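Local coordinates for protein tyrosyl-tRNA synthetase (Pyrococcus horikoshii, PDB 2CYC) that binds L-tyrosine and probably attaches it to tRNA(Tyr) in two steps, activating the amino acid with ATP before transferring it to the acceptor end of the tRNA, at residues A[170-175]-A[188-193]; A[182-187]-A[192-197]; A[39-44]-A[75-80]. All coordinates share one frame; numbering follows the deposited sequence.

Contact 1 (A[170-175]-A[188-193]); sequences MMQVAD and MDQRKA. With TYR (tyrosine), chain C.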
ATOM      1  N   MET A 170       5.308  -2.189  -5.029  1.00 14.51           N
ATOM      2  CA  MET A 170       4.339  -3.269  -5.018  1.00 17.07           C
ATOM      3  C   MET A 170       3.361  -3.081  -6.180  1.00 16.65           C
ATOM      4  O   MET A 170       2.817  -4.047  -6.718  1.00 20.25           O
ATOM      5  CB  MET A 170       3.617  -3.312  -3.663  1.00 11.65           C
ATOM      6  CG  MET A 170       4.560  -3.663  -2.506  1.00 15.45           C
ATOM      7  SD  MET A 170       5.334  -5.306  -2.662  1.00 21.01           S
ATOM      8  CE  MET A 170       6.882  -4.912  -3.552  1.00 19.26           C
ATOM      9  N   MET A 171       3.149  -1.832  -6.575  1.00 19.64           N
ATOM     10  CA  MET A 171       2.273  -1.545  -7.704  1.00 18.89           C
ATOM     11  C   MET A 171       2.964  -1.996  -8.998  1.00 18.06           C
ATOM     12  O   MET A 171       2.312  -2.509  -9.909  1.00 18.08           O
ATOM     13  CB  MET A 171       1.974  -0.043  -7.781  1.00 16.59           C
ATOM     14  CG  MET A 171       1.003   0.470  -6.728  1.00 15.83           C
ATOM     15  SD  MET A 171       1.007   2.281  -6.668  1.00 19.51           S
ATOM     16  CE  MET A 171       0.372   2.678  -8.334  1.00 15.91           C
ATOM     17  N   GLN A 172       4.282  -1.811  -9.075  1.00 14.55           N
ATOM     18  CA  GLN A 172       5.024  -2.202 -10.274  1.00 19.44           C
ATOM     19  C   GLN A 172       4.957  -3.711 -10.446  1.00 20.60           C
ATOM     20  O   GLN A 172       4.791  -4.205 -11.567  1.00 16.11           O
ATOM     21  CB  GLN A 172       6.496  -1.749 -10.208  1.00 14.77           C
ATOM     22  CG  GLN A 172       7.297  -2.042 -11.511  1.00 12.74           C
ATOM     23  CD  GLN A 172       8.501  -1.124 -11.704  1.00 15.13           C
ATOM     24  OE1 GLN A 172       8.560  -0.044 -11.119  1.00 13.11           O
ATOM     25  NE2 GLN A 172       9.455  -1.538 -12.550  1.00  8.92           N
ATOM     26  N   VAL A 173       5.080  -4.447  -9.347  1.00 13.02           N
ATOM     27  CA  VAL A 173       4.999  -5.899  -9.445  1.00 16.54           C
ATOM     28  C   VAL A 173       3.580  -6.321  -9.846  1.00 17.22           C
ATOM     29  O   VAL A 173       3.401  -7.185 -10.709  1.00 17.66           O
ATOM     30  CB  VAL A 173       5.407  -6.561  -8.114  1.00 17.59           C
ATOM     31  CG1 VAL A 173       5.147  -8.054  -8.158  1.00 10.97           C
ATOM     32  CG2 VAL A 173       6.888  -6.297  -7.858  1.00 14.29           C
ATOM     33  N   ALA A 174       2.578  -5.697  -9.228  1.00 15.83           N
ATOM     34  CA  ALA A 174       1.172  -5.988  -9.525  1.00 16.10           C
ATOM     35  C   ALA A 174       0.835  -5.681 -10.986  1.00 16.49           C
ATOM     36  O   ALA A 174       0.061  -6.402 -11.624  1.00 15.26           O
ATOM     37  CB  ALA A 174       0.256  -5.181  -8.584  1.00 10.45           C
ATOM     38  N   ASP A 175       1.423  -4.612 -11.514  1.00 14.88           N
ATOM     39  CA  ASP A 175       1.198  -4.236 -12.904  1.00 17.49           C
ATOM     40  C   ASP A 175       1.539  -5.405 -13.815  1.00 22.65           C
ATOM     41  O   ASP A 175       0.902  -5.608 -14.852  1.00 14.83           O
ATOM     42  CB  ASP A 175       2.086  -3.054 -13.312  1.00 19.14           C
ATOM     43  CG  ASP A 175       1.732  -1.778 -12.593  1.00 17.71           C
ATOM     44  OD1 ASP A 175       0.580  -1.653 -12.130  1.00 17.86           O
ATOM     45  OD2 ASP A 175       2.606  -0.897 -12.512  1.00 18.01           O
ATOM     46  N   MET A 188      18.033  -1.984 -16.812  1.00 15.88           N
ATOM     47  CA  MET A 188      18.684  -2.679 -15.698  1.00 18.35           C
ATOM     48  C   MET A 188      18.402  -2.165 -14.288  1.00 17.70           C
ATOM     49  O   MET A 188      18.440  -2.948 -13.341  1.00 16.59           O
ATOM     50  CB  MET A 188      20.205  -2.698 -15.906  1.00 18.67           C
ATOM     51  CG  MET A 188      20.719  -3.850 -16.751  1.00 31.06           C
ATOM     52  SD  MET A 188      20.484  -5.457 -15.968  1.00 28.40           S
ATOM     53  CE  MET A 188      21.783  -5.474 -14.740  1.00 37.88           C
ATOM     54  N   ASP A 189      18.121  -0.872 -14.140  1.00 15.59           N
ATOM     55  CA  ASP A 189      17.863  -0.320 -12.813  1.00 22.15           C
ATOM     56  C   ASP A 189      16.509  -0.697 -12.217  1.00 23.27           C
ATOM     57  O   ASP A 189      16.208  -0.357 -11.071  1.00 24.70           O
ATOM     58  CB  ASP A 189      18.039   1.214 -12.801  1.00 23.41           C
ATOM     59  CG  ASP A 189      17.210   1.931 -13.866  1.00 24.48           C
ATOM     60  OD1 ASP A 189      16.370   1.305 -14.540  1.00 27.13           O
ATOM     61  OD2 ASP A 189      17.407   3.153 -14.026  1.00 32.47           O
ATOM     62  N   GLN A 190      15.693  -1.403 -12.989  1.00 18.00           N
ATOM     63  CA  GLN A 190      14.391  -1.835 -12.505  1.00 17.76           C
ATOM     64  C   GLN A 190      14.409  -3.310 -12.117  1.00 19.54           C
ATOM     65  O   GLN A 190      13.394  -3.835 -11.677  1.00 18.89           O
ATOM     66  CB  GLN A 190      13.334  -1.655 -13.596  1.00 20.23           C
ATOM     67  CG  GLN A 190      13.223  -0.244 -14.136  1.00 21.35           C
ATOM     68  CD  GLN A 190      12.900   0.734 -13.048  1.00 22.68           C
ATOM     69  OE1 GLN A 190      11.860   0.627 -12.389  1.00 19.58           O
ATOM     70  NE2 GLN A 190      13.788   1.698 -12.842  1.00 19.97           N
ATOM     71  N   ARG A 191      15.556  -3.972 -12.270  1.00 17.72           N
ATOM     72  CA  ARG A 191      15.644  -5.415 -12.012  1.00 18.80           C
ATOM     73  C   ARG A 191      15.161  -5.907 -10.659  1.00 13.30           C
ATOM     74  O   ARG A 191      14.652  -7.025 -10.549  1.00 20.27           O
ATOM     75  CB  ARG A 191      17.074  -5.930 -12.276  1.00 21.53           C
ATOM     76  CG  ARG A 191      18.102  -5.595 -11.193  1.00 22.35           C
ATOM     77  CD  ARG A 191      19.485  -6.063 -11.630  1.00 25.46           C
ATOM     78  NE  ARG A 191      19.517  -7.502 -11.879  1.00 21.77           N
ATOM     79  CZ  ARG A 191      19.605  -8.421 -10.922  1.00 29.68           C
ATOM     80  NH1 ARG A 191      19.620  -9.709 -11.240  1.00 20.00           N
ATOM     81  NH2 ARG A 191      19.692  -8.049  -9.648  1.00 25.48           N
ATOM     82  N   LYS A 192      15.302  -5.088  -9.625  1.00 18.54           N
ATOM     83  CA  LYS A 192      14.850  -5.508  -8.306  1.00 19.09           C
ATOM     84  C   LYS A 192      13.371  -5.860  -8.287  1.00 18.62           C
ATOM     85  O   LYS A 192      12.969  -6.838  -7.653  1.00 21.08           O
ATOM     86  CB  LYS A 192      15.124  -4.420  -7.271  1.00 17.58           C
ATOM     87  CG  LYS A 192      16.580  -4.337  -6.842  1.00 22.12           C
ATOM     88  CD  LYS A 192      16.777  -3.164  -5.899  1.00 22.85           C
ATOM     89  CE  LYS A 192      18.232  -3.020  -5.490  1.00 23.03           C
ATOM     90  NZ  LYS A 192      18.379  -1.856  -4.570  1.00 24.40           N
ATOM     91  N   ALA A 193      12.561  -5.065  -8.983  1.00 16.47           N
ATOM     92  CA  ALA A 193      11.120  -5.310  -9.017  1.00 18.00           C
ATOM     93  C   ALA A 193      10.818  -6.627  -9.712  1.00 15.22           C
ATOM     94  O   ALA A 193       9.875  -7.340  -9.354  1.00 18.36           O
ATOM     95  CB  ALA A 193      10.405  -4.161  -9.738  1.00 14.10           C
TER
HETATM   96  N   TYR C 701       9.758   2.365 -12.186  1.00 14.73           N
HETATM   97  CA  TYR C 701       9.834   2.659 -13.649  1.00 22.87           C
HETATM   98  C   TYR C 701      10.805   3.808 -13.913  1.00 25.66           C
HETATM   99  O   TYR C 701      11.251   4.443 -12.932  1.00 26.49           O
HETATM  100  CB  TYR C 701       8.441   3.017 -14.189  1.00 14.73           C
HETATM  101  CG  TYR C 701       7.446   1.875 -14.107  1.00 17.44           C
HETATM  102  CD1 TYR C 701       7.669   0.678 -14.787  1.00 14.90           C
HETATM  103  CD2 TYR C 701       6.279   1.991 -13.348  1.00 17.69           C
HETATM  104  CE1 TYR C 701       6.751  -0.384 -14.709  1.00 16.73           C
HETATM  105  CE2 TYR C 701       5.357   0.949 -13.271  1.00 16.39           C
HETATM  106  CZ  TYR C 701       5.597  -0.236 -13.947  1.00 16.40           C
HETATM  107  OH  TYR C 701       4.683  -1.271 -13.853  1.00 16.00           O
HETATM  108  OXT TYR C 701      11.105   4.063 -15.095  1.00 26.11           O
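Q172 and Q190 bring their side-chain amides together in the tyrosine pocket of the class I, Rossmann-type catalytic domain, the first reaching out of helix 164-178 and the second from the turn that leads into helix 191-200. The two chains cross at about a right angle, yet their amide planes lie only 10° apart, nearly coplanar. In this setting Q172 NE2 donates to Q190 OE1 over 3.2 Å, in the plane of both amides and on a carbonyl lone pair. The ligand amino group bridges the two carbonyl oxygens: TYR N gives one bond to Q172 OE1 at 2.9 Å and another to Q190 OE1 at 2.7 Å. Q190 OE1 is thus gripped by two donors, and Q190 NE2 fixes the amide flip by bonding to D189 OD1 from above the D189 carboxylate plane, as well as to I152 O. D189 in turn forms a salt bridge with K251 of the KMSKS motif, tying the pocket wall to that loop. With its CG anti to the backbone N (chi1 -175°) and the rest extended, Q172 lies across a face of the substrate ring, CG coming 3.5 Å from TYR CZ. One helical turn on, D175 receives the phenol, TYR OH donating to D175 OD2. Behind the amides the helices pack through small groups: A193 CB rests 4.0 Å from Q172 NE2, and V173 CG2 lies 3.5 Å from A193 O.

Contact 2 (A[182-187]-A[192-197]); sequences TIAHAG and KAHVIA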
ATOM      1  N   THR A 182       4.303 -11.847 -19.367  1.00 19.15           N
ATOM      2  CA  THR A 182       5.242 -12.972 -19.296  1.00 16.89           C
ATOM      3  C   THR A 182       6.634 -12.524 -19.746  1.00 19.71           C
ATOM      4  O   THR A 182       7.624 -13.220 -19.522  1.00 17.08           O
ATOM      5  CB  THR A 182       4.778 -14.180 -20.173  1.00 16.67           C
ATOM      6  OG1 THR A 182       4.455 -13.722 -21.492  1.00 15.45           O
ATOM      7  CG2 THR A 182       3.560 -14.866 -19.553  1.00 17.56           C
ATOM      8  N   ILE A 183       6.695 -11.369 -20.405  1.00 16.18           N
ATOM      9  CA  ILE A 183       7.970 -10.794 -20.839  1.00 14.52           C
ATOM     10  C   ILE A 183       8.047  -9.412 -20.179  1.00 18.56           C
ATOM     11  O   ILE A 183       7.573  -8.415 -20.739  1.00 14.86           O
ATOM     12  CB  ILE A 183       8.049 -10.624 -22.390  1.00 14.30           C
ATOM     13  CG1 ILE A 183       7.886 -11.981 -23.089  1.00 16.30           C
ATOM     14  CG2 ILE A 183       9.386  -9.978 -22.783  1.00  8.24           C
ATOM     15  CD1 ILE A 183       8.933 -13.029 -22.721  1.00 20.63           C
ATOM     16  N   ALA A 184       8.626  -9.360 -18.981  1.00 18.30           N
ATOM     17  CA  ALA A 184       8.742  -8.102 -18.236  1.00 19.70           C
ATOM     18  C   ALA A 184      10.019  -7.400 -18.674  1.00 18.95           C
ATOM     19  O   ALA A 184      11.128  -7.819 -18.330  1.00 16.86           O
ATOM     20  CB  ALA A 184       8.757  -8.380 -16.728  1.00 17.32           C
ATOM     21  N   HIS A 185       9.842  -6.325 -19.434  1.00 18.77           N
ATOM     22  CA  HIS A 185      10.943  -5.559 -20.007  1.00 17.88           C
ATOM     23  C   HIS A 185      11.184  -4.211 -19.310  1.00 19.47           C
ATOM     24  O   HIS A 185      10.246  -3.459 -19.021  1.00 17.53           O
ATOM     25  CB  HIS A 185      10.648  -5.363 -21.504  1.00 14.77           C
ATOM     26  CG  HIS A 185      11.587  -4.435 -22.206  1.00 17.77           C
ATOM     27  ND1 HIS A 185      11.177  -3.597 -23.222  1.00 20.82           N
ATOM     28  CD2 HIS A 185      12.905  -4.189 -22.025  1.00 15.76           C
ATOM     29  CE1 HIS A 185      12.200  -2.869 -23.631  1.00 13.19           C
ATOM     30  NE2 HIS A 185      13.261  -3.207 -22.919  1.00 20.67           N
ATOM     31  N   ALA A 186      12.454  -3.921 -19.035  1.00 17.76           N
ATOM     32  CA  ALA A 186      12.850  -2.673 -18.390  1.00 18.80           C
ATOM     33  C   ALA A 186      14.347  -2.455 -18.533  1.00 16.87           C
ATOM     34  O   ALA A 186      15.069  -3.322 -19.028  1.00 16.24           O
ATOM     35  CB  ALA A 186      12.491  -2.702 -16.891  1.00 13.87           C
ATOM     36  N   GLY A 187      14.798  -1.280 -18.097  1.00 19.45           N
ATOM     37  CA  GLY A 187      16.214  -0.990 -18.092  1.00 14.38           C
ATOM     38  C   GLY A 187      16.733  -1.704 -16.847  1.00 14.85           C
ATOM     39  O   GLY A 187      15.954  -1.997 -15.932  1.00 13.98           O
ATOM     40  N   LYS A 192      15.302  -5.088  -9.625  1.00 18.54           N
ATOM     41  CA  LYS A 192      14.850  -5.508  -8.306  1.00 19.09           C
ATOM     42  C   LYS A 192      13.371  -5.860  -8.287  1.00 18.62           C
ATOM     43  O   LYS A 192      12.969  -6.838  -7.653  1.00 21.08           O
ATOM     44  CB  LYS A 192      15.124  -4.420  -7.271  1.00 17.58           C
ATOM     45  CG  LYS A 192      16.580  -4.337  -6.842  1.00 22.12           C
ATOM     46  CD  LYS A 192      16.777  -3.164  -5.899  1.00 22.85           C
ATOM     47  CE  LYS A 192      18.232  -3.020  -5.490  1.00 23.03           C
ATOM     48  NZ  LYS A 192      18.379  -1.856  -4.570  1.00 24.40           N
ATOM     49  N   ALA A 193      12.561  -5.065  -8.983  1.00 16.47           N
ATOM     50  CA  ALA A 193      11.120  -5.310  -9.017  1.00 18.00           C
ATOM     51  C   ALA A 193      10.818  -6.627  -9.712  1.00 15.22           C
ATOM     52  O   ALA A 193       9.875  -7.340  -9.354  1.00 18.36           O
ATOM     53  CB  ALA A 193      10.405  -4.161  -9.738  1.00 14.10           C
ATOM     54  N   HIS A 194      11.617  -6.947 -10.721  1.00 15.07           N
ATOM     55  CA  HIS A 194      11.418  -8.174 -11.472  1.00 15.94           C
ATOM     56  C   HIS A 194      11.887  -9.399 -10.678  1.00 19.73           C
ATOM     57  O   HIS A 194      11.297 -10.474 -10.789  1.00 18.35           O
ATOM     58  CB  HIS A 194      12.113  -8.041 -12.835  1.00 16.80           C
ATOM     59  CG  HIS A 194      11.459  -7.030 -13.734  1.00 18.60           C
ATOM     60  ND1 HIS A 194      12.010  -6.612 -14.928  1.00 17.48           N
ATOM     61  CD2 HIS A 194      10.269  -6.384 -13.625  1.00 13.45           C
ATOM     62  CE1 HIS A 194      11.190  -5.757 -15.515  1.00 18.90           C
ATOM     63  NE2 HIS A 194      10.126  -5.602 -14.745  1.00 15.86           N
ATOM     64  N   VAL A 195      12.929  -9.238  -9.861  1.00 18.40           N
ATOM     65  CA  VAL A 195      13.400 -10.354  -9.044  1.00 18.77           C
ATOM     66  C   VAL A 195      12.291 -10.708  -8.028  1.00 17.38           C
ATOM     67  O   VAL A 195      12.051 -11.875  -7.735  1.00 20.23           O
ATOM     68  CB  VAL A 195      14.712  -9.995  -8.292  1.00 18.47           C
ATOM     69  CG1 VAL A 195      15.118 -11.139  -7.350  1.00 18.53           C
ATOM     70  CG2 VAL A 195      15.821  -9.729  -9.297  1.00 15.43           C
ATOM     71  N   ILE A 196      11.609  -9.694  -7.506  1.00 21.33           N
ATOM     72  CA  ILE A 196      10.522  -9.924  -6.559  1.00 19.68           C
ATOM     73  C   ILE A 196       9.351 -10.588  -7.302  1.00 20.06           C
ATOM     74  O   ILE A 196       8.762 -11.554  -6.823  1.00 22.06           O
ATOM     75  CB  ILE A 196      10.058  -8.599  -5.920  1.00 20.65           C
ATOM     76  CG1 ILE A 196      11.173  -8.035  -5.023  1.00 20.49           C
ATOM     77  CG2 ILE A 196       8.793  -8.833  -5.112  1.00 17.15           C
ATOM     78  CD1 ILE A 196      10.954  -6.589  -4.580  1.00 18.24           C
ATOM     79  N   ALA A 197       9.035 -10.073  -8.484  1.00 17.10           N
ATOM     80  CA  ALA A 197       7.956 -10.630  -9.286  1.00 17.67           C
ATOM     81  C   ALA A 197       8.177 -12.131  -9.513  1.00 20.10           C
ATOM     82  O   ALA A 197       7.258 -12.932  -9.386  1.00 17.65           O
ATOM     83  CB  ALA A 197       7.880  -9.907 -10.625  1.00 13.07           C
TER
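A184 and H194 mark the nearest approach of the two backbones, their CA atoms 7.3 Å apart, where strand 183-187 and the 192-197 segment of helix 191-200 run almost antiparallel at 159° with 9.9 Å between axes. That gap is bridged by one ring. H194 has its CG anti to the carbonyl carbon (chi1 -68°), which sends the imidazole from the helix to the strand, where it is met by two alanines. A184 CB sits over one face, 3.8 Å from the ring centroid and 16° off the ring normal, a CH-pi contact displaced toward the rim. From an oblique direction A186 CB comes within 3.6 Å of H194 CE1. The backbone takes part as well: A184 O is 3.5 Å from H194 CE1, while the carbonyl carbon of H185 faces the ring edge. The ring's polar end is held from outside, H194 ND1 being hydrogen-bonded to H222 NE2 on strand 214-223, which should fix its rotation. H185 points its side chain to the other side of the strand, where it bonds H36 and H223. An alanine at H194 would remove the ring and would probably leave H222 without its imidazole mate and a gap above A184. Strand 183-187, helix 191-200 and strand 214-223, the two strands parallel neighbours, form a beta-alpha-beta crossover of the Rossmann-like sheet, and the H194 ring joins its helix to both strands.

Contact 3 (A[39-44]-A[75-80]); sequences GFEISG and WHSWIN. With TYR (tyrosine), chain C.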
ATOM      1  N   GLY A  39       7.134  -0.224 -18.539  1.00 16.94           N
ATOM      2  CA  GLY A  39       6.498   0.959 -17.999  1.00 16.97           C
ATOM      3  C   GLY A  39       7.439   2.140 -17.907  1.00 21.42           C
ATOM      4  O   GLY A  39       8.654   1.983 -17.771  1.00 14.39           O
ATOM      5  N   PHE A  40       6.876   3.338 -17.985  1.00 16.01           N
ATOM      6  CA  PHE A  40       7.690   4.537 -17.902  1.00 15.27           C
ATOM      7  C   PHE A  40       7.009   5.567 -17.035  1.00 17.46           C
ATOM      8  O   PHE A  40       5.789   5.740 -17.082  1.00 20.11           O
ATOM      9  CB  PHE A  40       7.882   5.191 -19.271  1.00 16.97           C
ATOM     10  CG  PHE A  40       8.457   4.294 -20.310  1.00 21.54           C
ATOM     11  CD1 PHE A  40       7.625   3.512 -21.111  1.00 17.16           C
ATOM     12  CD2 PHE A  40       9.830   4.250 -20.518  1.00 18.05           C
ATOM     13  CE1 PHE A  40       8.157   2.707 -22.105  1.00 18.31           C
ATOM     14  CE2 PHE A  40      10.370   3.444 -21.514  1.00 15.25           C
ATOM     15  CZ  PHE A  40       9.529   2.674 -22.307  1.00 21.49           C
ATOM     16  N   GLU A  41       7.805   6.263 -16.247  1.00 16.01           N
ATOM     17  CA  GLU A  41       7.263   7.347 -15.460  1.00 21.90           C
ATOM     18  C   GLU A  41       7.097   8.477 -16.482  1.00 21.99           C
ATOM     19  O   GLU A  41       7.749   8.473 -17.529  1.00 16.74           O
ATOM     20  CB  GLU A  41       8.247   7.762 -14.376  1.00 20.47           C
ATOM     21  CG  GLU A  41       8.196   6.879 -13.124  1.00 31.83           C
ATOM     22  CD  GLU A  41       8.821   7.562 -11.914  1.00 33.07           C
ATOM     23  OE1 GLU A  41       9.145   8.764 -12.018  1.00 41.73           O
ATOM     24  OE2 GLU A  41       8.982   6.906 -10.863  1.00 22.90           O
ATOM     25  N   ILE A  42       6.228   9.431 -16.183  1.00 23.39           N
ATOM     26  CA  ILE A  42       5.986  10.564 -17.071  1.00 24.48           C
ATOM     27  C   ILE A  42       6.562  11.794 -16.353  1.00 29.89           C
ATOM     28  O   ILE A  42       6.047  12.211 -15.313  1.00 27.47           O
ATOM     29  CB  ILE A  42       4.464  10.736 -17.299  1.00 22.68           C
ATOM     30  CG1 ILE A  42       3.840   9.384 -17.703  1.00 23.53           C
ATOM     31  CG2 ILE A  42       4.205  11.792 -18.364  1.00 24.85           C
ATOM     32  CD1 ILE A  42       4.384   8.776 -19.028  1.00 15.60           C
ATOM     33  N   SER A  43       7.630  12.377 -16.887  1.00 28.71           N
ATOM     34  CA  SER A  43       8.231  13.525 -16.205  1.00 38.93           C
ATOM     35  C   SER A  43       9.305  14.297 -16.949  1.00 40.08           C
ATOM     36  O   SER A  43      10.167  14.901 -16.308  1.00 48.54           O
ATOM     37  CB  SER A  43       8.845  13.070 -14.891  1.00 46.28           C
ATOM     38  OG  SER A  43       9.912  12.165 -15.140  1.00 48.72           O
ATOM     39  N   GLY A  44       9.281  14.283 -18.276  1.00 37.06           N
ATOM     40  CA  GLY A  44      10.291  15.017 -19.016  1.00 31.50           C
ATOM     41  C   GLY A  44      10.454  14.553 -20.449  1.00 29.29           C
ATOM     42  O   GLY A  44       9.727  13.668 -20.916  1.00 20.84           O
ATOM     43  N   TRP A  75      -0.172   7.245 -12.119  1.00 16.17           N
ATOM     44  CA  TRP A  75      -0.259   7.335 -10.656  1.00 18.09           C
ATOM     45  C   TRP A  75       1.124   7.152 -10.047  1.00 20.37           C
ATOM     46  O   TRP A  75       1.457   7.788  -9.041  1.00 22.28           O
ATOM     47  CB  TRP A  75      -1.202   6.273 -10.070  1.00 13.15           C
ATOM     48  CG  TRP A  75      -2.655   6.547 -10.282  1.00 14.48           C
ATOM     49  CD1 TRP A  75      -3.212   7.338 -11.255  1.00 20.67           C
ATOM     50  CD2 TRP A  75      -3.751   5.952  -9.573  1.00 15.12           C
ATOM     51  NE1 TRP A  75      -4.585   7.262 -11.197  1.00 25.31           N
ATOM     52  CE2 TRP A  75      -4.945   6.421 -10.177  1.00 19.85           C
ATOM     53  CE3 TRP A  75      -3.843   5.062  -8.491  1.00 17.34           C
ATOM     54  CZ2 TRP A  75      -6.219   6.028  -9.735  1.00 19.98           C
ATOM     55  CZ3 TRP A  75      -5.112   4.668  -8.048  1.00 17.86           C
ATOM     56  CH2 TRP A  75      -6.283   5.155  -8.673  1.00 24.37           C
ATOM     57  N   HIS A  76       1.929   6.284 -10.656  1.00 17.96           N
ATOM     58  CA  HIS A  76       3.281   6.031 -10.160  1.00 20.42           C
ATOM     59  C   HIS A  76       4.083   7.332 -10.183  1.00 19.38           C
ATOM     60  O   HIS A  76       4.787   7.647  -9.230  1.00 20.39           O
ATOM     61  CB  HIS A  76       4.012   4.987 -11.024  1.00 20.00           C
ATOM     62  CG  HIS A  76       3.265   3.701 -11.196  1.00 22.35           C
ATOM     63  ND1 HIS A  76       2.114   3.601 -11.949  1.00 17.33           N
ATOM     64  CD2 HIS A  76       3.537   2.448 -10.755  1.00 15.95           C
ATOM     65  CE1 HIS A  76       1.713   2.341 -11.970  1.00 19.40           C
ATOM     66  NE2 HIS A  76       2.559   1.621 -11.252  1.00 15.84           N
ATOM     67  N   SER A  77       3.978   8.074 -11.281  1.00 17.85           N
ATOM     68  CA  SER A  77       4.692   9.341 -11.432  1.00 20.53           C
ATOM     69  C   SER A  77       4.165  10.372 -10.441  1.00 21.35           C
ATOM     70  O   SER A  77       4.918  11.202  -9.936  1.00 18.59           O
ATOM     71  CB  SER A  77       4.538   9.871 -12.863  1.00 16.61           C
ATOM     72  OG  SER A  77       5.042   8.942 -13.803  1.00 20.79           O
ATOM     73  N   TRP A  78       2.862  10.319 -10.188  1.00 19.14           N
ATOM     74  CA  TRP A  78       2.209  11.217  -9.241  1.00 21.42           C
ATOM     75  C   TRP A  78       2.796  10.933  -7.849  1.00 27.03           C
ATOM     76  O   TRP A  78       3.174  11.847  -7.111  1.00 23.60           O
ATOM     77  CB  TRP A  78       0.699  10.953  -9.286  1.00 19.44           C
ATOM     78  CG  TRP A  78      -0.103  11.408  -8.093  1.00 21.19           C
ATOM     79  CD1 TRP A  78      -0.001  12.603  -7.430  1.00 20.39           C
ATOM     80  CD2 TRP A  78      -1.159  10.678  -7.450  1.00 18.45           C
ATOM     81  NE1 TRP A  78      -0.933  12.661  -6.414  1.00 25.70           N
ATOM     82  CE2 TRP A  78      -1.655  11.494  -6.402  1.00 20.78           C
ATOM     83  CE3 TRP A  78      -1.737   9.410  -7.660  1.00 18.03           C
ATOM     84  CZ2 TRP A  78      -2.704  11.083  -5.557  1.00 22.39           C
ATOM     85  CZ3 TRP A  78      -2.781   8.999  -6.826  1.00 18.95           C
ATOM     86  CH2 TRP A  78      -3.254   9.839  -5.781  1.00 23.65           C
ATOM     87  N   ILE A  79       2.885   9.651  -7.514  1.00 21.36           N
ATOM     88  CA  ILE A  79       3.442   9.213  -6.239  1.00 22.96           C
ATOM     89  C   ILE A  79       4.898   9.645  -6.126  1.00 24.54           C
ATOM     90  O   ILE A  79       5.355  10.084  -5.064  1.00 23.12           O
ATOM     91  CB  ILE A  79       3.385   7.674  -6.123  1.00 18.16           C
ATOM     92  CG1 ILE A  79       1.950   7.233  -5.822  1.00 14.53           C
ATOM     93  CG2 ILE A  79       4.377   7.186  -5.069  1.00 12.34           C
ATOM     94  CD1 ILE A  79       1.777   5.718  -5.819  1.00 13.59           C
ATOM     95  N   ASN A  80       5.622   9.530  -7.234  1.00 18.36           N
ATOM     96  CA  ASN A  80       7.030   9.882  -7.237  1.00 22.19           C
ATOM     97  C   ASN A  80       7.305  11.372  -7.444  1.00 20.10           C
ATOM     98  O   ASN A  80       8.422  11.765  -7.765  1.00 21.73           O
ATOM     99  CB  ASN A  80       7.776   9.038  -8.285  1.00 14.86           C
ATOM    100  CG  ASN A  80       9.230   8.828  -7.915  1.00 25.69           C
ATOM    101  OD1 ASN A  80       9.612   9.040  -6.764  1.00 18.23           O
ATOM    102  ND2 ASN A  80      10.046   8.399  -8.877  1.00 18.50           N
TER
HETATM  103  N   TYR C 701       9.758   2.365 -12.186  1.00 14.73           N
HETATM  104  CA  TYR C 701       9.834   2.659 -13.649  1.00 22.87           C
HETATM  105  C   TYR C 701      10.805   3.808 -13.913  1.00 25.66           C
HETATM  106  O   TYR C 701      11.251   4.443 -12.932  1.00 26.49           O
HETATM  107  CB  TYR C 701       8.441   3.017 -14.189  1.00 14.73           C
HETATM  108  CG  TYR C 701       7.446   1.875 -14.107  1.00 17.44           C
HETATM  109  CD1 TYR C 701       7.669   0.678 -14.787  1.00 14.90           C
HETATM  110  CD2 TYR C 701       6.279   1.991 -13.348  1.00 17.69           C
HETATM  111  CE1 TYR C 701       6.751  -0.384 -14.709  1.00 16.73           C
HETATM  112  CE2 TYR C 701       5.357   0.949 -13.271  1.00 16.39           C
HETATM  113  CZ  TYR C 701       5.597  -0.236 -13.947  1.00 16.40           C
HETATM  114  OH  TYR C 701       4.683  -1.271 -13.853  1.00 16.00           O
HETATM  115  OXT TYR C 701      11.105   4.063 -15.095  1.00 26.11           O
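S77 turns its OG anti to the carbonyl carbon (chi1 -59°), facing the chain that leaves strand 36-40. E41 is extended beyond its CG; N80, its CG on the far side from its own N (chi1 -152°), swings its amide in to meet the E41 carboxylate. The serine hydroxyl accepts a nearly straight bond from I42 N at 2.7 Å. The same oxygen also bonds A73 O one turn back, so S77 links its own helix 74-79 to the strand's exit, and the closeness of E41 CA to S77 OG, 3.2 Å, shows how snugly the backbone passes. At the helix end the flat groups of E41 and N80 stand perpendicular. N80 ND2 reaches E41 OE2 over 2.7 Å on the syn lone pair, with the oxygen tilted 25° from the amide plane. N80 is fixed in addition by R155 and by M153 O. The ligand lies close by: TYR CE2 sits over one face of H76, 3.4 Å from its CD2, and G39 O is as near to TYR CD1. G39 has no side chain, and a CB there would run into the substrate ring at TYR CE1. E41 OE2 further bonds Y168 OH, and that hydroxyl is itself hydrogen-bonded to the bound tyrosine. This chain of hydrogen bonds is consistent with N80 orienting the carboxylate of E41, itself at the edge of the pocket, which in turn probably helps to hold the Y168 hydroxyl where it binds the substrate.

Overall arrangement
From the N terminus, contact 3 comes first: strand 36-40 leads through helix 48-63 and parallel strand 69-72, and the loop closes where 75-80 returns to 39-44. It is complete before the other two begin. Contact 1 opens on helix 164-178 and closes a shorter loop at 188-193; contact 2 opens inside that loop on strand 183-187 and closes beyond it, so the two overlap rather than nest, sharing K192 and A193 on helix 191-200. V173 packs on A197 and I196 between them. Contacts 1 and 3 flank the bound tyrosine, and M171 packs on H76 and I79. Contacts 2 and 3 do not touch but are related through one sheet, whose strands 36-40 and 183-187 are neighbours.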